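Local coordinates for ferritin (Mycoplasma penetrans, PDB 7DIE), which probably oxidises ferrous iron at atypical ferroxidase centres and stores it as ferric iron inside a hollow shell of 24 subunits, at residues Tyr20-Cys25 against Leu75-Ser81; Leu29-Leu33 against Ala97-Glu102; Ser4-Lys8 against Tyr67-Ser73. All blocks are in the same frame, centred on the assembly; numbering follows the deposited sequence.

Contact 1 of 3, residues Tyr20-Cys25 against Leu75-Ser81; sequences YNVELC and LKINQIS
The CA atoms of Cys25 and Ser81 come within 4.2 Å of each other where the loop leaving helix 43-70 settles on helix 10-39, ending in a short 3-10 turn. Backbones this close exchange CA-H...O contacts: Ser81 CA points its hydrogen at Asn21 O, and Cys25 CA does the same to Ser81 O at 3.2 Å. The polar clasp is Asn21, whose CG stands opposite its own carbonyl carbon (chi1 -77°), sending the amide toward the loop. Its ND2 donates to Lys76 O at 2.8 Å, in the plane of the amide. Its OD1 takes the N-H of Asn78 at 2.9 Å, nearly straight at 166°. One amide therefore grips the loop backbone on both sides of Ile77, and a further bond from ND2 to Ser17 O should help fix its rotation. Past this point an Asx turn folds the chain, Asn78 OD1 accepting from Ile80 N, while Asn78 O receives both N and OG of Ser81. Leu75 lays CD2 over one face of the Tyr20 ring, 3.8 Å from the centroid and 8° off the normal; Ile77 CD1 approaches Tyr20 CE1 obliquely at 3.4 Å. Ile80 CG2 rests on Asn21 CB and Val22 CG2, and Leu24 CD2 meets Ser81 CB at 3.6 Å. A second subunit joins in: its His32 donates to Leu75 O and its Phe31 packs on Tyr20. This is the start of the long crossover loop of the ferritin fold, which connects the second and third helices of the bundle and here runs along a subunit interface.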
# COMPACT_ATOMS: atom_id res chain seq x y z
N TYR A 20 -14.07 -48.35 8.09
CA TYR A 20 -14.42 -47.18 8.92
C TYR A 20 -14.37 -47.55 10.40
O TYR A 20 -13.80 -46.81 11.22
CB TYR A 20 -15.80 -46.65 8.53
CG TYR A 20 -16.22 -45.39 9.29
CD1 TYR A 20 -16.67 -45.46 10.60
CD2 TYR A 20 -16.20 -44.14 8.68
CE1 TYR A 20 -17.05 -44.32 11.30
CE2 TYR A 20 -16.60 -42.99 9.36
CZ TYR A 20 -17.03 -43.09 10.68
OH TYR A 20 -17.42 -41.96 11.40
N ASN A 21 -14.97 -48.68 10.76
CA ASN A 21 -14.95 -49.10 12.16
C ASN A 21 -13.53 -49.34 12.65
O ASN A 21 -13.24 -49.13 13.83
CB ASN A 21 -15.81 -50.36 12.37
CG ASN A 21 -17.29 -50.06 12.38
OD1 ASN A 21 -17.87 -49.82 13.44
ND2 ASN A 21 -17.92 -50.05 11.21
N VAL A 22 -12.64 -49.82 11.78
CA VAL A 22 -11.26 -50.06 12.20
C VAL A 22 -10.52 -48.75 12.41
O VAL A 22 -9.74 -48.60 13.37
CB VAL A 22 -10.55 -50.97 11.18
CG1 VAL A 22 -9.05 -51.06 11.49
CG2 VAL A 22 -11.19 -52.37 11.17
N GLU A 23 -10.74 -47.76 11.53
CA GLU A 23 -10.13 -46.44 11.77
C GLU A 23 -10.68 -45.79 13.03
O GLU A 23 -9.94 -45.12 13.77
CB GLU A 23 -10.36 -45.52 10.57
CG GLU A 23 -9.83 -46.06 9.23
CD GLU A 23 -8.37 -45.68 8.98
OE1 GLU A 23 -7.66 -45.31 9.95
OE2 GLU A 23 -7.94 -45.74 7.81
N LEU A 24 -11.98 -45.95 13.29
CA LEU A 24 -12.58 -45.43 14.51
C LEU A 24 -12.08 -46.19 15.73
O LEU A 24 -11.91 -45.61 16.81
CB LEU A 24 -14.11 -45.49 14.42
CG LEU A 24 -14.91 -45.09 15.66
CD1 LEU A 24 -14.53 -43.67 16.11
CD2 LEU A 24 -16.43 -45.20 15.37
N CYS A 25 -11.86 -47.50 15.59
CA CYS A 25 -11.30 -48.24 16.71
C CYS A 25 -9.94 -47.67 17.08
O CYS A 25 -9.63 -47.46 18.26
CB CYS A 25 -11.21 -49.73 16.35
SG CYS A 25 -10.59 -50.76 17.70
N LEU A 75 -23.37 -46.61 5.88
CA LEU A 75 -22.32 -46.87 6.86
C LEU A 75 -22.92 -47.50 8.12
O LEU A 75 -23.85 -46.95 8.71
CB LEU A 75 -21.60 -45.57 7.24
CG LEU A 75 -20.66 -45.61 8.44
CD1 LEU A 75 -19.48 -46.52 8.13
CD2 LEU A 75 -20.17 -44.19 8.75
N LYS A 76 -22.38 -48.63 8.54
CA LYS A 76 -22.83 -49.33 9.73
C LYS A 76 -21.73 -49.30 10.78
O LYS A 76 -20.66 -49.87 10.56
CB LYS A 76 -23.21 -50.77 9.39
CG LYS A 76 -24.21 -50.92 8.22
CD LYS A 76 -23.93 -52.17 7.39
CE LYS A 76 -24.92 -52.32 6.24
NZ LYS A 76 -24.67 -53.55 5.43
N ILE A 77 -21.98 -48.65 11.91
CA ILE A 77 -21.06 -48.67 13.05
C ILE A 77 -21.45 -49.84 13.95
O ILE A 77 -22.64 -50.08 14.18
CB ILE A 77 -21.10 -47.35 13.85
CG1 ILE A 77 -20.97 -46.13 12.93
CG2 ILE A 77 -20.06 -47.37 14.97
CD1 ILE A 77 -19.81 -46.17 12.05
N ASN A 78 -20.46 -50.56 14.47
CA ASN A 78 -20.77 -51.68 15.34
C ASN A 78 -19.61 -51.91 16.31
O ASN A 78 -18.73 -51.06 16.47
CB ASN A 78 -21.10 -52.92 14.50
CG ASN A 78 -19.95 -53.33 13.61
OD1 ASN A 78 -18.78 -53.14 13.95
ND2 ASN A 78 -20.27 -53.89 12.45
N GLN A 79 -19.60 -53.09 16.93
CA GLN A 79 -18.65 -53.40 18.00
C GLN A 79 -17.21 -53.39 17.53
O GLN A 79 -16.31 -53.31 18.37
CB GLN A 79 -18.98 -54.78 18.58
CG GLN A 79 -20.02 -54.77 19.68
CD GLN A 79 -21.32 -54.09 19.28
OE1 GLN A 79 -21.83 -53.22 20.01
NE2 GLN A 79 -21.86 -54.47 18.12
N ILE A 80 -16.96 -53.50 16.22
CA ILE A 80 -15.58 -53.44 15.73
C ILE A 80 -14.92 -52.14 16.15
O ILE A 80 -13.70 -52.09 16.36
CB ILE A 80 -15.55 -53.63 14.20
CG1 ILE A 80 -16.07 -55.02 13.84
CG2 ILE A 80 -14.12 -53.47 13.63
CD1 ILE A 80 -15.34 -56.11 14.58
N SER A 81 -15.71 -51.08 16.33
CA SER A 81 -15.17 -49.75 16.62
C SER A 81 -14.69 -49.59 18.05
O SER A 81 -14.07 -48.56 18.35
CB SER A 81 -16.24 -48.69 16.34
OG SER A 81 -17.26 -48.72 17.34

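Contact 2 of 3, residues Leu29-Leu33 against Ala97-Glu102; sequences LYFHL and AALKME
Leu29, Tyr30 and Leu33 reach across from helix 10-39 to Ala97, Ala98, Met101 and Glu102 of helix 91-118, bridging two short segments that run antiparallel at 170° with their axes 10.8 Å apart. Two alanines, Ala97 and Ala98, make the low part of the facing helix, and Met101 and Glu102 the raised part. Leu29 is the first bump: CD2 drops into a shallow hollow walled by Met101 CB at 3.5 Å, tighter than usual for two carbons, and by Ala97 O at 3.8 Å. Leu29 and Met101 slide past each other, pointing in opposite directions. The return bump is the methyl of Ala98. It sits in a notch between Leu33 CD1, 3.9 Å from Ala98 CB, and Tyr30 CE1, 4.2 Å from the same CB. Tyr30 forms the long wedge, its ring running past Ala98 and Met101 until OH donates to Glu102 OE1 at 2.5 Å, a short bond. That oxygen lies at the ring edge and is met on its anti side, 23° out of the carboxylate plane. A bend at chi2 (57°) folds the Glu102 chain back to meet the phenol, and its other oxygen, OE2, forms a salt bridge with Lys56. With both carboxylate oxygens engaged, the group is probably restrained from turning. The side chain of Glu102 also touches Asp138, a ligand of the bound iron. This is antiparallel packing of the first and third helices in a ferritin four-helix bundle, here placing a tethered glutamate beside the metal site at its heart.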
# COMPACT_ATOMS: atom_id res chain seq x y z
N LEU A 29 -8.96 -45.89 20.52
CA LEU A 29 -7.80 -46.33 21.30
C LEU A 29 -6.85 -45.17 21.57
O LEU A 29 -6.36 -44.99 22.70
CB LEU A 29 -7.07 -47.48 20.58
CG LEU A 29 -5.80 -47.90 21.34
CD1 LEU A 29 -6.14 -48.55 22.69
CD2 LEU A 29 -4.91 -48.81 20.50
N TYR A 30 -6.59 -44.34 20.55
CA TYR A 30 -5.61 -43.26 20.72
C TYR A 30 -6.09 -42.22 21.72
O TYR A 30 -5.29 -41.68 22.50
CB TYR A 30 -5.28 -42.61 19.36
CG TYR A 30 -4.66 -43.59 18.38
CD1 TYR A 30 -4.02 -44.73 18.84
CD2 TYR A 30 -4.73 -43.39 16.99
CE1 TYR A 30 -3.45 -45.66 17.95
CE2 TYR A 30 -4.17 -44.31 16.10
CZ TYR A 30 -3.53 -45.45 16.59
OH TYR A 30 -2.98 -46.38 15.74
N PHE A 31 -7.39 -41.91 21.74
CA PHE A 31 -7.86 -40.98 22.76
C PHE A 31 -7.75 -41.59 24.15
O PHE A 31 -7.42 -40.90 25.12
CB PHE A 31 -9.30 -40.54 22.45
CG PHE A 31 -9.40 -39.65 21.23
CD1 PHE A 31 -8.64 -38.49 21.13
CD2 PHE A 31 -10.23 -39.99 20.18
CE1 PHE A 31 -8.72 -37.66 20.02
CE2 PHE A 31 -10.32 -39.18 19.05
CZ PHE A 31 -9.55 -38.01 18.97
N HIS A 32 -8.03 -42.89 24.28
CA HIS A 32 -7.78 -43.58 25.54
C HIS A 32 -6.30 -43.50 25.92
O HIS A 32 -5.94 -43.11 27.04
CB HIS A 32 -8.23 -45.05 25.43
CG HIS A 32 -7.81 -45.90 26.59
ND1 HIS A 32 -8.33 -45.75 27.86
CD2 HIS A 32 -6.91 -46.91 26.67
CE1 HIS A 32 -7.77 -46.63 28.67
NE2 HIS A 32 -6.91 -47.35 27.97
N LEU A 33 -5.42 -43.84 24.97
CA LEU A 33 -3.98 -43.83 25.23
C LEU A 33 -3.47 -42.43 25.53
O LEU A 33 -2.47 -42.27 26.24
CB LEU A 33 -3.24 -44.43 24.04
CG LEU A 33 -3.48 -45.94 23.83
CD1 LEU A 33 -2.53 -46.49 22.77
CD2 LEU A 33 -3.35 -46.71 25.14
N ALA A 97 0.70 -51.11 22.35
CA ALA A 97 -0.70 -51.23 21.96
C ALA A 97 -0.99 -50.37 20.74
O ALA A 97 -1.74 -50.78 19.85
CB ALA A 97 -1.60 -50.86 23.13
N ALA A 98 -0.41 -49.16 20.70
CA ALA A 98 -0.60 -48.29 19.54
C ALA A 98 -0.02 -48.90 18.27
O ALA A 98 -0.63 -48.83 17.20
CB ALA A 98 0.04 -46.92 19.81
N LEU A 99 1.19 -49.48 18.37
CA LEU A 99 1.80 -50.12 17.21
C LEU A 99 0.95 -51.28 16.70
O LEU A 99 0.78 -51.45 15.49
CB LEU A 99 3.21 -50.60 17.56
CG LEU A 99 4.08 -51.11 16.42
CD1 LEU A 99 4.32 -49.99 15.41
CD2 LEU A 99 5.41 -51.63 16.96
N LYS A 100 0.42 -52.11 17.61
CA LYS A 100 -0.45 -53.21 17.19
C LYS A 100 -1.69 -52.68 16.49
O LYS A 100 -2.13 -53.24 15.48
CB LYS A 100 -0.85 -54.07 18.39
CG LYS A 100 0.26 -54.91 18.97
CD LYS A 100 -0.21 -55.62 20.24
CE LYS A 100 0.98 -55.89 21.16
NZ LYS A 100 0.56 -56.10 22.58
N MET A 101 -2.27 -51.61 17.02
CA MET A 101 -3.50 -51.06 16.45
C MET A 101 -3.26 -50.51 15.06
O MET A 101 -4.00 -50.82 14.12
CB MET A 101 -4.05 -49.97 17.36
CG MET A 101 -5.28 -49.28 16.80
SD MET A 101 -6.73 -50.34 17.01
CE MET A 101 -7.25 -50.63 15.32
N GLU A 102 -2.24 -49.65 14.90
CA GLU A 102 -2.02 -49.06 13.58
C GLU A 102 -1.63 -50.12 12.57
O GLU A 102 -2.00 -50.04 11.39
CB GLU A 102 -0.95 -47.97 13.66
CG GLU A 102 -0.98 -47.04 12.47
CD GLU A 102 -2.33 -46.36 12.28
OE1 GLU A 102 -2.89 -45.84 13.26
OE2 GLU A 102 -2.83 -46.34 11.14

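Contact 3 of 3, residues Ser4-Lys8 against Tyr67-Ser73; sequences SVFNK and YMMKVDS
Phe6 lies with one ring face over the end of helix 43-70. Val71 CA stands 4.1 Å from the ring centroid, 20° off the normal, as a CH-pi contact, and Lys70 O approaches the same face near the rim, 3.4 Å from Phe6 CZ. Beside it, Ser4 OG donates to Asp72 OD2 at 3.0 Å through the anti lone pair of that oxygen. Bends at chi2 (-56°) and chi3 (-67°) bring the Lys8 chain across Val71 at about a right angle, Lys8 CG reaching Val71 CB at 3.5 Å, and CE carries on to Tyr67 OH at 3.8 Å. A water ties the backbones together, accepting from Lys8 N and donating to Val71 O at 2.8 Å. The helix end that Phe6 and Ser4 meet is a Schellman motif: Asp72, at positive phi, is its C-prime residue, with Ser73 N bonded to Met68 O and Asp72 N to Met69 O. The motif turns the chain out of the helix and so presents Asp72 to the N-terminal segment. That segment has a turn of its own, an ST turn in which Ser4 OG accepts from Phe6 N at 3.0 Å. Further out, Lys8 NZ is anchored by salt bridges to Glu123 and Asp121, and Tyr67 OH is bonded to Thr124. A neighbouring subunit adds Arg106, which donates to Phe6 O, and Glu137 and Glu140, which form salt bridges with Lys70 NZ.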
# COMPACT_ATOMS: atom_id res chain seq x y z
N SER A 4 -30.45 -47.97 -6.05
CA SER A 4 -29.61 -46.85 -6.47
C SER A 4 -28.98 -47.11 -7.82
O SER A 4 -28.63 -48.25 -8.15
CB SER A 4 -28.52 -46.55 -5.44
OG SER A 4 -27.46 -45.81 -6.02
N VAL A 5 -28.80 -46.04 -8.60
CA VAL A 5 -28.15 -46.17 -9.90
C VAL A 5 -26.70 -46.62 -9.76
O VAL A 5 -26.12 -47.10 -10.73
CB VAL A 5 -28.26 -44.84 -10.67
CG1 VAL A 5 -27.40 -43.74 -10.02
CG2 VAL A 5 -27.88 -45.03 -12.13
N PHE A 6 -26.10 -46.48 -8.58
CA PHE A 6 -24.70 -46.87 -8.44
C PHE A 6 -24.55 -48.38 -8.28
O PHE A 6 -23.52 -48.94 -8.70
CB PHE A 6 -24.08 -46.14 -7.25
CG PHE A 6 -23.84 -44.69 -7.55
CD1 PHE A 6 -22.67 -44.30 -8.19
CD2 PHE A 6 -24.81 -43.74 -7.26
CE1 PHE A 6 -22.44 -42.96 -8.50
CE2 PHE A 6 -24.59 -42.39 -7.57
CZ PHE A 6 -23.40 -42.01 -8.20
N ASN A 7 -25.55 -49.03 -7.70
CA ASN A 7 -25.62 -50.49 -7.67
C ASN A 7 -24.32 -51.11 -7.13
O ASN A 7 -23.74 -52.02 -7.73
CB ASN A 7 -25.94 -51.04 -9.06
CG ASN A 7 -26.29 -52.50 -9.03
OD1 ASN A 7 -27.05 -52.96 -8.17
ND2 ASN A 7 -25.74 -53.25 -9.97
N LYS A 8 -23.84 -50.58 -6.01
CA LYS A 8 -22.60 -51.10 -5.44
C LYS A 8 -22.85 -52.47 -4.82
O LYS A 8 -23.95 -52.76 -4.36
CB LYS A 8 -22.05 -50.14 -4.37
CG LYS A 8 -21.78 -48.70 -4.86
CD LYS A 8 -20.84 -48.64 -6.06
CE LYS A 8 -19.40 -49.08 -5.71
NZ LYS A 8 -18.56 -49.12 -6.95
N TYR A 67 -17.23 -41.01 0.72
CA TYR A 67 -17.27 -41.95 -0.40
C TYR A 67 -18.55 -42.78 -0.37
O TYR A 67 -19.20 -42.96 -1.41
CB TYR A 67 -16.05 -42.88 -0.37
CG TYR A 67 -16.15 -43.98 -1.42
CD1 TYR A 67 -16.19 -43.68 -2.78
CD2 TYR A 67 -16.25 -45.33 -1.05
CE1 TYR A 67 -16.31 -44.68 -3.75
CE2 TYR A 67 -16.37 -46.34 -2.01
CZ TYR A 67 -16.41 -46.01 -3.36
OH TYR A 67 -16.52 -47.01 -4.32
N MET A 68 -18.93 -43.30 0.80
CA MET A 68 -20.15 -44.10 0.85
C MET A 68 -21.35 -43.28 0.38
O MET A 68 -22.19 -43.78 -0.37
CB MET A 68 -20.36 -44.66 2.26
CG MET A 68 -19.25 -45.66 2.62
SD MET A 68 -19.58 -46.76 4.02
CE MET A 68 -20.57 -48.04 3.21
N MET A 69 -21.42 -42.00 0.77
CA MET A 69 -22.52 -41.15 0.32
C MET A 69 -22.48 -40.93 -1.19
O MET A 69 -23.54 -40.88 -1.84
CB MET A 69 -22.50 -39.81 1.06
CG MET A 69 -22.85 -39.93 2.56
SD MET A 69 -22.91 -38.30 3.36
CE MET A 69 -21.24 -37.77 3.20
N LYS A 70 -21.28 -40.78 -1.76
CA LYS A 70 -21.16 -40.62 -3.22
C LYS A 70 -21.82 -41.78 -3.95
O LYS A 70 -22.43 -41.60 -5.01
CB LYS A 70 -19.69 -40.53 -3.65
CG LYS A 70 -18.98 -39.21 -3.32
CD LYS A 70 -19.53 -38.07 -4.16
CE LYS A 70 -18.96 -36.71 -3.74
NZ LYS A 70 -19.68 -35.60 -4.44
N VAL A 71 -21.70 -42.99 -3.41
CA VAL A 71 -22.25 -44.16 -4.07
C VAL A 71 -23.50 -44.68 -3.36
O VAL A 71 -23.87 -45.85 -3.52
CB VAL A 71 -21.18 -45.26 -4.23
CG1 VAL A 71 -20.08 -44.79 -5.20
CG2 VAL A 71 -20.55 -45.62 -2.89
N ASP A 72 -24.17 -43.83 -2.57
CA ASP A 72 -25.48 -44.11 -1.96
C ASP A 72 -25.46 -45.36 -1.08
O ASP A 72 -26.48 -46.04 -0.96
CB ASP A 72 -26.57 -44.28 -3.03
CG ASP A 72 -26.93 -42.98 -3.74
OD1 ASP A 72 -26.64 -41.89 -3.21
OD2 ASP A 72 -27.51 -43.07 -4.84
N SER A 73 -24.33 -45.68 -0.45
CA SER A 73 -24.26 -46.85 0.42
C SER A 73 -24.29 -46.45 1.89
O SER A 73 -23.97 -45.32 2.26
CB SER A 73 -23.00 -47.65 0.12
OG SER A 73 -23.05 -48.08 -1.22
O HOH W 1 -25.18 -48.23 -4.23

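Contacts 1 and 2 follow one another along helix 10-39, centres 15 Å apart, and meet where Cys25 SG lies 3.9 Å from Met101 SD. Contact 3, at one end of the bundle, is centred 19 Å from contact 1 and joins it through Met68 SD, 3.9 Å from Leu75 CA; from contact 2 it stays about 17 Å away at the nearest atoms. Contact 2 is the one beside the iron held by Asp55, His60, Asp134 and Asp138, with the Glu102 side chain about 6 Å from a bound ion. In contact 1, the side chain of Tyr20 is about 7 Å from that of the iron ligand His60. The Asp72 side chain of contact 3 lies about 5 Å from a different iron ion.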